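Local coordinates for possible galactose mutarotase (Streptomyces platensis subsp. rosaceus, PDB 4RNL), which is of unproven function but probably interconverts the alpha and beta anomers of galactose or a related aldose, at residues 23-28 with 126-131; 188-193 with 292-297; 274-279 with 330-335. One frame throughout, in Å; residues are numbered along the deposited sequence.

Interaction 1 (23-28 with 126-131)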
ATOM      1  N   ASP A  23       2.395 -16.022 -11.211  1.00 17.45           N
ATOM      2  CA  ASP A  23       2.712 -16.978 -10.151  1.00 16.24           C
ATOM      3  C   ASP A  23       2.252 -16.451  -8.797  1.00 14.45           C
ATOM      4  O   ASP A  23       2.155 -15.241  -8.596  1.00 14.31           O
ATOM      5  CB  ASP A  23       4.223 -17.222 -10.080  1.00 12.80           C
ATOM      6  CG  ASP A  23       4.721 -18.170 -11.142  1.00 22.19           C
ATOM      7  OD1 ASP A  23       3.910 -18.924 -11.728  1.00 21.05           O
ATOM      8  OD2 ASP A  23       5.952 -18.177 -11.377  1.00 28.15           O
ATOM      9  N   ARG A  24       1.966 -17.366  -7.872  1.00 13.53           N
ATOM     10  CA  ARG A  24       1.670 -16.993  -6.485  1.00 11.18           C
ATOM     11  C   ARG A  24       2.763 -17.524  -5.561  1.00 13.71           C
ATOM     12  O   ARG A  24       3.061 -18.717  -5.563  1.00 15.51           O
ATOM     13  CB  ARG A  24       0.296 -17.510  -6.036  1.00 14.15           C
ATOM     14  CG  ARG A  24      -0.051 -17.109  -4.595  1.00 12.21           C
ATOM     15  CD  ARG A  24      -1.516 -17.317  -4.262  1.00 16.24           C
ATOM     16  NE  ARG A  24      -1.896 -18.730  -4.269  1.00 18.99           N
ATOM     17  CZ  ARG A  24      -3.076 -19.190  -3.860  1.00 23.66           C
ATOM     18  NH1 ARG A  24      -3.997 -18.346  -3.418  1.00 18.14           N
ATOM     19  NH2 ARG A  24      -3.338 -20.495  -3.896  1.00 25.32           N
ATOM     20  N   TRP A  25       3.371 -16.635  -4.786  1.00 12.70           N
ATOM     21  CA  TRP A  25       4.413 -17.031  -3.844  1.00 12.16           C
ATOM     22  C   TRP A  25       3.824 -17.086  -2.448  1.00 15.45           C
ATOM     23  O   TRP A  25       3.121 -16.162  -2.025  1.00 16.61           O
ATOM     24  CB  TRP A  25       5.560 -16.021  -3.889  1.00 11.44           C
ATOM     25  CG  TRP A  25       6.371 -16.118  -5.153  1.00 13.92           C
ATOM     26  CD1 TRP A  25       6.023 -15.657  -6.397  1.00 13.01           C
ATOM     27  CD2 TRP A  25       7.667 -16.717  -5.296  1.00 12.90           C
ATOM     28  NE1 TRP A  25       7.034 -15.930  -7.299  1.00 14.59           N
ATOM     29  CE2 TRP A  25       8.045 -16.583  -6.649  1.00 13.05           C
ATOM     30  CE3 TRP A  25       8.537 -17.362  -4.409  1.00 12.98           C
ATOM     31  CZ2 TRP A  25       9.263 -17.072  -7.136  1.00 15.82           C
ATOM     32  CZ3 TRP A  25       9.746 -17.837  -4.893  1.00 14.71           C
ATOM     33  CH2 TRP A  25      10.097 -17.691  -6.244  1.00 21.59           C
ATOM     34  N   THR A  26       4.099 -18.175  -1.734  1.00 11.80           N
ATOM     35  CA  THR A  26       3.571 -18.346  -0.385  1.00 12.36           C
ATOM     36  C   THR A  26       4.701 -18.278   0.623  1.00 16.32           C
ATOM     37  O   THR A  26       5.685 -19.016   0.519  1.00 17.65           O
ATOM     38  CB  THR A  26       2.844 -19.687  -0.219  1.00 17.10           C
ATOM     39  OG1 THR A  26       1.721 -19.731  -1.102  1.00 15.02           O
ATOM     40  CG2 THR A  26       2.339 -19.844   1.208  1.00 18.13           C
ATOM     41  N   LEU A  27       4.567 -17.364   1.581  1.00 12.24           N
ATOM     42  CA  LEU A  27       5.525 -17.230   2.673  1.00 12.86           C
ATOM     43  C   LEU A  27       4.826 -17.726   3.927  1.00 16.65           C
ATOM     44  O   LEU A  27       3.749 -17.234   4.274  1.00 13.78           O
ATOM     45  CB  LEU A  27       5.929 -15.757   2.850  1.00 16.40           C
ATOM     46  CG  LEU A  27       6.944 -15.124   1.889  1.00 22.29           C
ATOM     47  CD1 LEU A  27       6.622 -15.369   0.426  1.00 21.10           C
ATOM     48  CD2 LEU A  27       7.050 -13.633   2.135  1.00 16.02           C
ATOM     49  N   GLU A  28       5.418 -18.708   4.603  1.00 17.45           N
ATOM     50  CA  GLU A  28       4.772 -19.338   5.751  1.00 13.40           C
ATOM     51  C   GLU A  28       5.733 -19.422   6.934  1.00 19.19           C
ATOM     52  O   GLU A  28       6.802 -20.018   6.813  1.00 16.96           O
ATOM     53  CB  GLU A  28       4.310 -20.751   5.375  1.00 17.38           C
ATOM     54  CG  GLU A  28       3.928 -21.620   6.560  1.00 22.93           C
ATOM     55  CD  GLU A  28       2.587 -21.243   7.143  1.00 28.72           C
ATOM     56  OE1 GLU A  28       1.557 -21.568   6.517  1.00 30.06           O
ATOM     57  OE2 GLU A  28       2.560 -20.627   8.229  1.00 32.79           O
ATOM     58  N   ALA A 126      10.100 -12.533 -10.654  1.00 17.15           N
ATOM     59  CA  ALA A 126      10.231 -12.887  -9.251  1.00 15.37           C
ATOM     60  C   ALA A 126      11.369 -13.871  -9.038  1.00 18.13           C
ATOM     61  O   ALA A 126      11.624 -14.737  -9.879  1.00 19.07           O
ATOM     62  CB  ALA A 126       8.918 -13.492  -8.728  1.00 14.28           C
ATOM     63  N   ARG A 127      12.039 -13.762  -7.896  1.00 14.14           N
ATOM     64  CA  ARG A 127      12.974 -14.812  -7.493  1.00 22.79           C
ATOM     65  C   ARG A 127      12.995 -14.983  -5.984  1.00 22.36           C
ATOM     66  O   ARG A 127      12.746 -14.030  -5.234  1.00 18.28           O
ATOM     67  CB  ARG A 127      14.381 -14.541  -8.014  1.00 22.67           C
ATOM     68  CG  ARG A 127      15.026 -13.317  -7.411  1.00 28.55           C
ATOM     69  CD  ARG A 127      16.458 -13.142  -7.907  1.00 40.51           C
ATOM     70  NE  ARG A 127      17.078 -11.945  -7.338  1.00 45.84           N
ATOM     71  CZ  ARG A 127      17.907 -11.951  -6.295  1.00 49.64           C
ATOM     72  NH1 ARG A 127      18.230 -13.097  -5.709  1.00 52.13           N
ATOM     73  NH2 ARG A 127      18.420 -10.810  -5.843  1.00 49.19           N
ATOM     74  N   GLU A 128      13.297 -16.200  -5.540  1.00 15.19           N
ATOM     75  CA  GLU A 128      13.344 -16.476  -4.109  1.00 16.01           C
ATOM     76  C   GLU A 128      14.551 -15.793  -3.469  1.00 15.64           C
ATOM     77  O   GLU A 128      15.649 -15.775  -4.039  1.00 16.35           O
ATOM     78  CB  GLU A 128      13.393 -17.989  -3.856  1.00 16.63           C
ATOM     79  CG  GLU A 128      13.315 -18.385  -2.383  1.00 16.55           C
ATOM     80  CD  GLU A 128      13.094 -19.879  -2.218  1.00 25.47           C
ATOM     81  OE1 GLU A 128      12.974 -20.564  -3.254  1.00 29.98           O
ATOM     82  OE2 GLU A 128      13.047 -20.367  -1.066  1.00 26.89           O
ATOM     83  N   VAL A 129      14.331 -15.203  -2.300  1.00 15.28           N
ATOM     84  CA  VAL A 129      15.422 -14.718  -1.463  1.00 14.65           C
ATOM     85  C   VAL A 129      15.228 -15.317  -0.078  1.00 13.75           C
ATOM     86  O   VAL A 129      14.201 -15.939   0.195  1.00 14.49           O
ATOM     87  CB  VAL A 129      15.451 -13.172  -1.380  1.00 13.27           C
ATOM     88  CG1 VAL A 129      15.750 -12.559  -2.753  1.00 16.52           C
ATOM     89  CG2 VAL A 129      14.143 -12.638  -0.816  1.00 11.86           C
ATOM     90  N   ASP A 130      16.210 -15.149   0.797  1.00 15.98           N
ATOM     91  CA  ASP A 130      16.070 -15.648   2.163  1.00 17.61           C
ATOM     92  C   ASP A 130      14.838 -15.024   2.819  1.00 14.90           C
ATOM     93  O   ASP A 130      14.706 -13.806   2.864  1.00 15.36           O
ATOM     94  CB  ASP A 130      17.344 -15.354   2.962  1.00 18.30           C
ATOM     95  CG  ASP A 130      17.326 -15.970   4.346  1.00 24.85           C
ATOM     96  OD1 ASP A 130      16.927 -17.149   4.487  1.00 22.02           O
ATOM     97  OD2 ASP A 130      17.719 -15.272   5.302  1.00 24.94           O
ATOM     98  N   GLY A 131      13.914 -15.865   3.289  1.00 13.36           N
ATOM     99  CA  GLY A 131      12.715 -15.375   3.958  1.00 16.24           C
ATOM    100  C   GLY A 131      11.598 -14.832   3.077  1.00 13.89           C
ATOM    101  O   GLY A 131      10.594 -14.325   3.587  1.00 12.11           O
TER

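Interaction 2 (188-193 with 292-297)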
ATOM      1  N   GLY A 188     -10.347  -8.490  12.119  1.00 11.87           N
ATOM      2  CA  GLY A 188     -11.335  -9.465  12.563  1.00 12.77           C
ATOM      3  C   GLY A 188     -11.634 -10.490  11.481  1.00 16.65           C
ATOM      4  O   GLY A 188     -12.431 -11.414  11.681  1.00 14.91           O
ATOM      5  N   GLY A 189     -10.984 -10.330  10.333  1.00 12.36           N
ATOM      6  CA  GLY A 189     -11.220 -11.190   9.175  1.00 12.99           C
ATOM      7  C   GLY A 189     -11.901 -10.426   8.051  1.00 13.17           C
ATOM      8  O   GLY A 189     -12.788  -9.609   8.313  1.00 12.42           O
ATOM      9  N   ASP A 190     -11.513 -10.690   6.802  1.00  9.62           N
ATOM     10  CA  ASP A 190     -12.024  -9.895   5.677  1.00 13.14           C
ATOM     11  C   ASP A 190     -13.523 -10.064   5.477  1.00 17.35           C
ATOM     12  O   ASP A 190     -14.171  -9.217   4.868  1.00 18.25           O
ATOM     13  CB  ASP A 190     -11.286 -10.223   4.369  1.00 12.34           C
ATOM     14  CG  ASP A 190     -11.616 -11.596   3.845  1.00 12.07           C
ATOM     15  OD1 ASP A 190     -11.298 -12.588   4.542  1.00 15.68           O
ATOM     16  OD2 ASP A 190     -12.194 -11.702   2.733  1.00 12.67           O
ATOM     17  N   GLY A 191     -14.082 -11.150   5.996  1.00 13.69           N
ATOM     18  CA  GLY A 191     -15.512 -11.378   5.857  1.00 13.19           C
ATOM     19  C   GLY A 191     -16.317 -10.966   7.076  1.00 12.80           C
ATOM     20  O   GLY A 191     -17.509 -11.266   7.159  1.00 15.28           O
ATOM     21  N   SER A 192     -15.688 -10.270   8.021  1.00 12.70           N
ATOM     22  CA  SER A 192     -16.346 -10.014   9.315  1.00 16.81           C
ATOM     23  C   SER A 192     -17.216  -8.763   9.349  1.00 18.10           C
ATOM     24  O   SER A 192     -17.766  -8.415  10.397  1.00 18.99           O
ATOM     25  CB  SER A 192     -15.316  -9.946  10.449  1.00 13.85           C
ATOM     26  OG  SER A 192     -14.438  -8.841  10.266  1.00 13.48           O
ATOM     27  N   GLY A 193     -17.342  -8.079   8.220  1.00 13.01           N
ATOM     28  CA  GLY A 193     -18.161  -6.879   8.174  1.00 13.35           C
ATOM     29  C   GLY A 193     -17.298  -5.636   8.250  1.00 12.19           C
ATOM     30  O   GLY A 193     -16.190  -5.623   7.711  1.00 14.01           O
ATOM     31  N   THR A 292     -17.322 -10.235  -4.293  1.00 17.84           N
ATOM     32  CA  THR A 292     -17.182 -11.273  -3.272  1.00 14.33           C
ATOM     33  C   THR A 292     -15.710 -11.545  -3.008  1.00 12.66           C
ATOM     34  O   THR A 292     -14.972 -11.926  -3.923  1.00 16.26           O
ATOM     35  CB  THR A 292     -17.882 -12.569  -3.697  1.00 20.67           C
ATOM     36  OG1 THR A 292     -19.298 -12.335  -3.770  1.00 21.59           O
ATOM     37  CG2 THR A 292     -17.606 -13.687  -2.693  1.00 22.78           C
ATOM     38  N   GLY A 293     -15.286 -11.356  -1.757  1.00 13.60           N
ATOM     39  CA  GLY A 293     -13.880 -11.467  -1.398  1.00 14.48           C
ATOM     40  C   GLY A 293     -13.427 -12.885  -1.118  1.00 15.04           C
ATOM     41  O   GLY A 293     -14.208 -13.831  -1.273  1.00 14.18           O
ATOM     42  N   THR A 294     -12.176 -13.044  -0.688  1.00 11.40           N
ATOM     43  CA  THR A 294     -11.607 -14.387  -0.569  1.00 18.56           C
ATOM     44  C   THR A 294     -12.339 -15.252   0.433  1.00 19.00           C
ATOM     45  O   THR A 294     -12.456 -16.456   0.244  1.00 21.36           O
ATOM     46  CB  THR A 294     -10.110 -14.381  -0.225  1.00 27.01           C
ATOM     47  OG1 THR A 294      -9.932 -14.255   1.188  1.00 37.68           O
ATOM     48  CG2 THR A 294      -9.460 -13.254  -0.902  1.00 14.77           C
ATOM     49  N   SER A 295     -12.849 -14.645   1.497  1.00 16.11           N
ATOM     50  CA  SER A 295     -13.587 -15.431   2.486  1.00 15.14           C
ATOM     51  C   SER A 295     -15.048 -15.667   2.099  1.00 17.41           C
ATOM     52  O   SER A 295     -15.832 -16.170   2.906  1.00 19.64           O
ATOM     53  CB  SER A 295     -13.461 -14.830   3.888  1.00 14.77           C
ATOM     54  OG  SER A 295     -12.106 -14.860   4.308  1.00 18.54           O
ATOM     55  N   GLY A 296     -15.405 -15.324   0.862  1.00 14.41           N
ATOM     56  CA  GLY A 296     -16.728 -15.644   0.331  1.00 16.35           C
ATOM     57  C   GLY A 296     -17.853 -14.695   0.721  1.00 16.98           C
ATOM     58  O   GLY A 296     -19.035 -14.998   0.513  1.00 19.15           O
ATOM     59  N   VAL A 297     -17.487 -13.540   1.268  1.00 13.05           N
ATOM     60  CA  VAL A 297     -18.448 -12.550   1.730  1.00 16.74           C
ATOM     61  C   VAL A 297     -18.299 -11.305   0.869  1.00 11.81           C
ATOM     62  O   VAL A 297     -17.183 -10.863   0.623  1.00 15.11           O
ATOM     63  CB  VAL A 297     -18.178 -12.178   3.209  1.00 21.48           C
ATOM     64  CG1 VAL A 297     -19.135 -11.095   3.672  1.00 21.90           C
ATOM     65  CG2 VAL A 297     -18.291 -13.406   4.101  1.00 21.99           C
TER
HETATM   66  O   HOH W   1     -14.924 -12.139   1.830  1.00 14.68           O

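Interaction 3 (274-279 with 330-335)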
ATOM      1  N   THR A 274       7.585   2.387   9.413  1.00  9.42           N
ATOM      2  CA  THR A 274       7.971   2.840   8.084  1.00 11.23           C
ATOM      3  C   THR A 274       9.050   3.907   8.110  1.00 11.06           C
ATOM      4  O   THR A 274       9.255   4.583   9.118  1.00 10.32           O
ATOM      5  CB  THR A 274       6.751   3.372   7.289  1.00 14.62           C
ATOM      6  OG1 THR A 274       7.109   3.558   5.913  1.00 10.62           O
ATOM      7  CG2 THR A 274       6.250   4.701   7.865  1.00 11.73           C
ATOM      8  N   THR A 275       9.737   4.042   6.980  1.00 10.31           N
ATOM      9  CA  THR A 275      10.690   5.121   6.749  1.00 11.48           C
ATOM     10  C   THR A 275       9.981   6.351   6.174  1.00 14.63           C
ATOM     11  O   THR A 275      10.532   7.453   6.155  1.00 11.77           O
ATOM     12  CB  THR A 275      11.740   4.677   5.729  1.00  9.97           C
ATOM     13  OG1 THR A 275      11.067   4.157   4.576  1.00  9.77           O
ATOM     14  CG2 THR A 275      12.638   3.587   6.321  1.00 13.01           C
ATOM     15  N   GLU A 276       8.758   6.153   5.690  1.00  9.51           N
ATOM     16  CA  GLU A 276       8.023   7.203   4.968  1.00 10.05           C
ATOM     17  C   GLU A 276       7.559   8.355   5.856  1.00 10.43           C
ATOM     18  O   GLU A 276       7.343   8.174   7.059  1.00 11.07           O
ATOM     19  CB  GLU A 276       6.802   6.580   4.274  1.00 10.23           C
ATOM     20  CG  GLU A 276       7.160   5.644   3.126  1.00 13.13           C
ATOM     21  CD  GLU A 276       7.664   6.389   1.899  1.00 19.66           C
ATOM     22  OE1 GLU A 276       7.231   7.538   1.669  1.00 19.47           O
ATOM     23  OE2 GLU A 276       8.500   5.830   1.156  1.00 23.32           O
ATOM     24  N   PRO A 277       7.364   9.543   5.258  1.00  9.69           N
ATOM     25  CA  PRO A 277       6.890  10.708   6.011  1.00 10.97           C
ATOM     26  C   PRO A 277       5.365  10.813   6.080  1.00 14.77           C
ATOM     27  O   PRO A 277       4.819  11.635   6.833  1.00 12.79           O
ATOM     28  CB  PRO A 277       7.425  11.873   5.180  1.00 10.64           C
ATOM     29  CG  PRO A 277       7.351  11.347   3.749  1.00  9.48           C
ATOM     30  CD  PRO A 277       7.738   9.894   3.871  1.00 11.35           C
ATOM     31  N   GLY A 278       4.677  10.017   5.280  1.00 10.36           N
ATOM     32  CA  GLY A 278       3.235  10.147   5.196  1.00  8.76           C
ATOM     33  C   GLY A 278       2.509   8.819   5.264  1.00  8.48           C
ATOM     34  O   GLY A 278       3.086   7.747   5.050  1.00 10.21           O
ATOM     35  N   LEU A 279       1.222   8.897   5.570  1.00  9.22           N
ATOM     36  CA  LEU A 279       0.385   7.711   5.598  1.00  8.26           C
ATOM     37  C   LEU A 279      -0.989   8.087   5.084  1.00 12.14           C
ATOM     38  O   LEU A 279      -1.624   8.992   5.614  1.00 10.75           O
ATOM     39  CB  LEU A 279       0.308   7.155   7.026  1.00 10.98           C
ATOM     40  CG  LEU A 279      -0.531   5.900   7.298  1.00 13.62           C
ATOM     41  CD1 LEU A 279       0.043   5.137   8.483  1.00 17.43           C
ATOM     42  CD2 LEU A 279      -1.960   6.275   7.628  1.00 18.50           C
ATOM     43  N   GLU A 330      21.607   8.161  -7.718  1.00 19.21           N
ATOM     44  CA  GLU A 330      20.965   8.071  -6.411  1.00 19.43           C
ATOM     45  C   GLU A 330      20.266   6.731  -6.234  1.00 19.02           C
ATOM     46  O   GLU A 330      20.075   5.994  -7.198  1.00 23.09           O
ATOM     47  CB  GLU A 330      19.950   9.200  -6.236  1.00 20.88           C
ATOM     48  CG  GLU A 330      20.549  10.593  -6.326  1.00 25.15           C
ATOM     49  CD  GLU A 330      19.511  11.681  -6.144  1.00 30.73           C
ATOM     50  OE1 GLU A 330      18.322  11.430  -6.431  1.00 22.00           O
ATOM     51  OE2 GLU A 330      19.880  12.790  -5.706  1.00 33.49           O
ATOM     52  N   SER A 331      19.874   6.427  -4.999  1.00 18.42           N
ATOM     53  CA  SER A 331      19.199   5.167  -4.687  1.00 19.29           C
ATOM     54  C   SER A 331      17.949   5.448  -3.870  1.00 21.20           C
ATOM     55  O   SER A 331      18.027   6.010  -2.776  1.00 20.36           O
ATOM     56  CB  SER A 331      20.139   4.236  -3.912  1.00 26.14           C
ATOM     57  OG  SER A 331      19.445   3.118  -3.389  1.00 36.22           O
ATOM     58  N   TYR A 332      16.792   5.086  -4.416  1.00 12.91           N
ATOM     59  CA  TYR A 332      15.527   5.222  -3.705  1.00 12.18           C
ATOM     60  C   TYR A 332      15.371   3.996  -2.824  1.00 14.96           C
ATOM     61  O   TYR A 332      15.597   2.875  -3.280  1.00 15.18           O
ATOM     62  CB  TYR A 332      14.366   5.294  -4.715  1.00 12.29           C
ATOM     63  CG  TYR A 332      12.972   5.207  -4.125  1.00 14.05           C
ATOM     64  CD1 TYR A 332      12.302   6.347  -3.703  1.00 17.83           C
ATOM     65  CD2 TYR A 332      12.311   3.991  -4.021  1.00 12.59           C
ATOM     66  CE1 TYR A 332      11.022   6.277  -3.172  1.00 16.71           C
ATOM     67  CE2 TYR A 332      11.030   3.912  -3.492  1.00 13.65           C
ATOM     68  CZ  TYR A 332      10.393   5.058  -3.068  1.00 13.60           C
ATOM     69  OH  TYR A 332       9.116   4.976  -2.553  1.00 15.93           O
ATOM     70  N   ARG A 333      15.009   4.205  -1.563  1.00 13.32           N
ATOM     71  CA  ARG A 333      14.737   3.086  -0.661  1.00 13.07           C
ATOM     72  C   ARG A 333      13.593   3.430   0.272  1.00 19.16           C
ATOM     73  O   ARG A 333      13.586   4.484   0.911  1.00 14.38           O
ATOM     74  CB  ARG A 333      15.971   2.704   0.164  1.00 15.52           C
ATOM     75  CG  ARG A 333      15.730   1.487   1.093  1.00 17.36           C
ATOM     76  CD  ARG A 333      16.905   1.217   2.048  1.00 20.54           C
ATOM     77  NE  ARG A 333      16.754  -0.067   2.735  1.00 18.21           N
ATOM     78  CZ  ARG A 333      16.076  -0.235   3.869  1.00 17.44           C
ATOM     79  NH1 ARG A 333      15.494   0.800   4.460  1.00 18.09           N
ATOM     80  NH2 ARG A 333      15.975  -1.441   4.411  1.00 18.41           N
ATOM     81  N   SER A 334      12.620   2.537   0.355  1.00 14.35           N
ATOM     82  CA  SER A 334      11.525   2.718   1.289  1.00 13.55           C
ATOM     83  C   SER A 334      11.278   1.391   1.980  1.00 13.60           C
ATOM     84  O   SER A 334      11.413   0.337   1.364  1.00 15.69           O
ATOM     85  CB  SER A 334      10.271   3.176   0.555  1.00 18.17           C
ATOM     86  OG  SER A 334       9.236   3.422   1.482  1.00 19.25           O
ATOM     87  N   GLU A 335      10.940   1.428   3.262  1.00 14.76           N
ATOM     88  CA  GLU A 335      10.754   0.189   3.999  1.00 10.96           C
ATOM     89  C   GLU A 335       9.578   0.311   4.941  1.00 12.83           C
ATOM     90  O   GLU A 335       9.477   1.274   5.703  1.00 12.98           O
ATOM     91  CB  GLU A 335      12.026  -0.171   4.783  1.00 10.12           C
ATOM     92  CG  GLU A 335      11.846  -1.383   5.714  1.00 17.06           C
ATOM     93  CD  GLU A 335      13.096  -1.713   6.520  1.00 22.75           C
ATOM     94  OE1 GLU A 335      14.056  -0.919   6.490  1.00 20.36           O
ATOM     95  OE2 GLU A 335      13.116  -2.768   7.196  1.00 20.49           O
TER
HETATM   96  O   HOH W   2       8.062   6.954  -1.433  1.00 18.22           O

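Interaction 1 (23-28 with 126-131)
The indole of Trp25 carries most of the meeting between residues 23-28 and residues 126-131, and it does so without a single hydrogen bond across the gap. Its CG stands beside the backbone N and anti to the carbonyl carbon (chi1 -72°), and the bicyclic ring extends from there to two separate places on the neighbouring strand. At the pyrrole end the methyl CB of Ala126 lies 3.4 Å from Trp25 NE1, approaching the ring obliquely, and the same methyl is 3.8 Å from Trp25 CE2. The six-membered ring meets Glu128 instead: Trp25 CH2 is 3.6 Å from Glu128 N, and Trp25 CZ3 is 3.8 Å from Glu128 CB. Glu128 CG is anti to its backbone N and the chain runs on extended, with the carboxylate plane turned 73° from that of the indole.

Two sheets of the all-beta aldose 1-epimerase fold are joined here. Strand 21-28 belongs to a five-stranded antiparallel sheet, whereas strand 125-129 is an outermost strand of a nine-stranded one; the short segments run nearly parallel, at 15°, with axes 9.6 Å apart. Side chains must therefore fill the separation, and Val133 of strand 132-139 adds to the packing on both Trp25 and Ala126, while Val8 touches Trp25 and Glu128. Further along, past the end of the second strand, Leu27 sends its CD2 branch to within 3.9 Å of Gly131 O.

Interaction 2 (188-193 with 292-297)
Asp190 and Ser295 face each other from two surface loops, each built on a type I beta turn: Gly189 to Ser192 on one side, Gly293 to Gly296 on the other. The carboxylate of Asp190 is directed across the gap from a CG lodged between its own backbone N and carbonyl carbon (chi1 70°). Both of its oxygens engage Ser295, whose OG stands beside the backbone N and anti to the carbonyl carbon, facing Asp190 OD1. Ser295 OG donates to Asp190 OD1 at 2.4 Å, a separation so short that its exact value is doubtful, while Ser295 N donates to the syn lone pair of Asp190 OD2 over a longer 3.3 Å at an angle of 157°. Asp190 OD2 also bonds to the hydroxyl of Tyr299, which together with Ser295 N would probably limit the rotation of the carboxylate, and Asp190 OD1 has a weak bond from Gln59.

A water extends the polar patch: it donates to Asp190 OD2 and accepts from Val297 N, tying the first turn to the residue just after the second. Beside this patch, Val297 packs against the backbone of Gly191, where glycine suits the close approach, since a side chain there would run into Val297 CG2 and press on Ser295 CB. The first turn is itself braced by Ser192, whose N and OG both donate to Gly189 O, the hydroxyl lying in the carbonyl plane 2.7 Å from Gly189 O.

Interaction 3 (274-279 with 330-335)
An ST turn closes the end of strand 268-274, and the residues that follow it dock on strand 332-342: Thr275 N donates to Glu335 O at 3.1 Å, and Thr275 OG1 accepts from Glu335 N at 3.0 Å. The second bond is the straighter, 165° at the hydrogen. It depends on chi1 of 51°, which sets OG1 between the backbone N and carbonyl carbon of Thr275, while CG2 passes 4.1 Å from Glu335 CB. An alanine in place of Thr275 would probably leave Glu335 N without its hydroxyl acceptor and open a small gap beside Glu335 CB. In the turn itself, Thr274 OG1 accepts from Glu276 N and is also bonded to the hydroxyl of Thr336.

These strands are neighbours in the nine-stranded antiparallel sheet of the aldose 1-epimerase fold, and Glu276 leads from it into strand 278-282 of the seven-stranded one. The chain of Glu276 is bent at chi2 (-73°), which turns CD aside, and OE2 of its carboxylate meets Ser334 OG; this hydroxyl donates to the anti lone pair at 2.5 Å. A water also donates to Glu276 OE2 and accepts from Tyr332 OH, which bonds in addition to Leu179 N, and Glu276 OE1 is engaged by His311 ND1. Along strand 332-342, Arg333 grips Glu335 OE1 end-on with NH1 and NH2, both coming from the same face of the carboxylate, while Glu335 OE2 forms a salt bridge with Arg164.

The three contacts illustrate how one all-beta fold is joined by different means: apolar filling in interaction 1, a carboxylate held between loops in interaction 2, and buried polar bonds at a strand end in interaction 3. Interactions 1 and 3 both reach the nine-stranded sheet, the former at one outermost strand, 125-129, and the latter at strand 332-342, with centres 23 Å apart. Interaction 2 lies on the opposite side of the chain's centre from interaction 3, about 31 Å between centres, yet their segments alternate along the sequence. None touches another. A glycerol, probably from crystallisation, sits about 4 Å from the side chain of Glu128 in interaction 1.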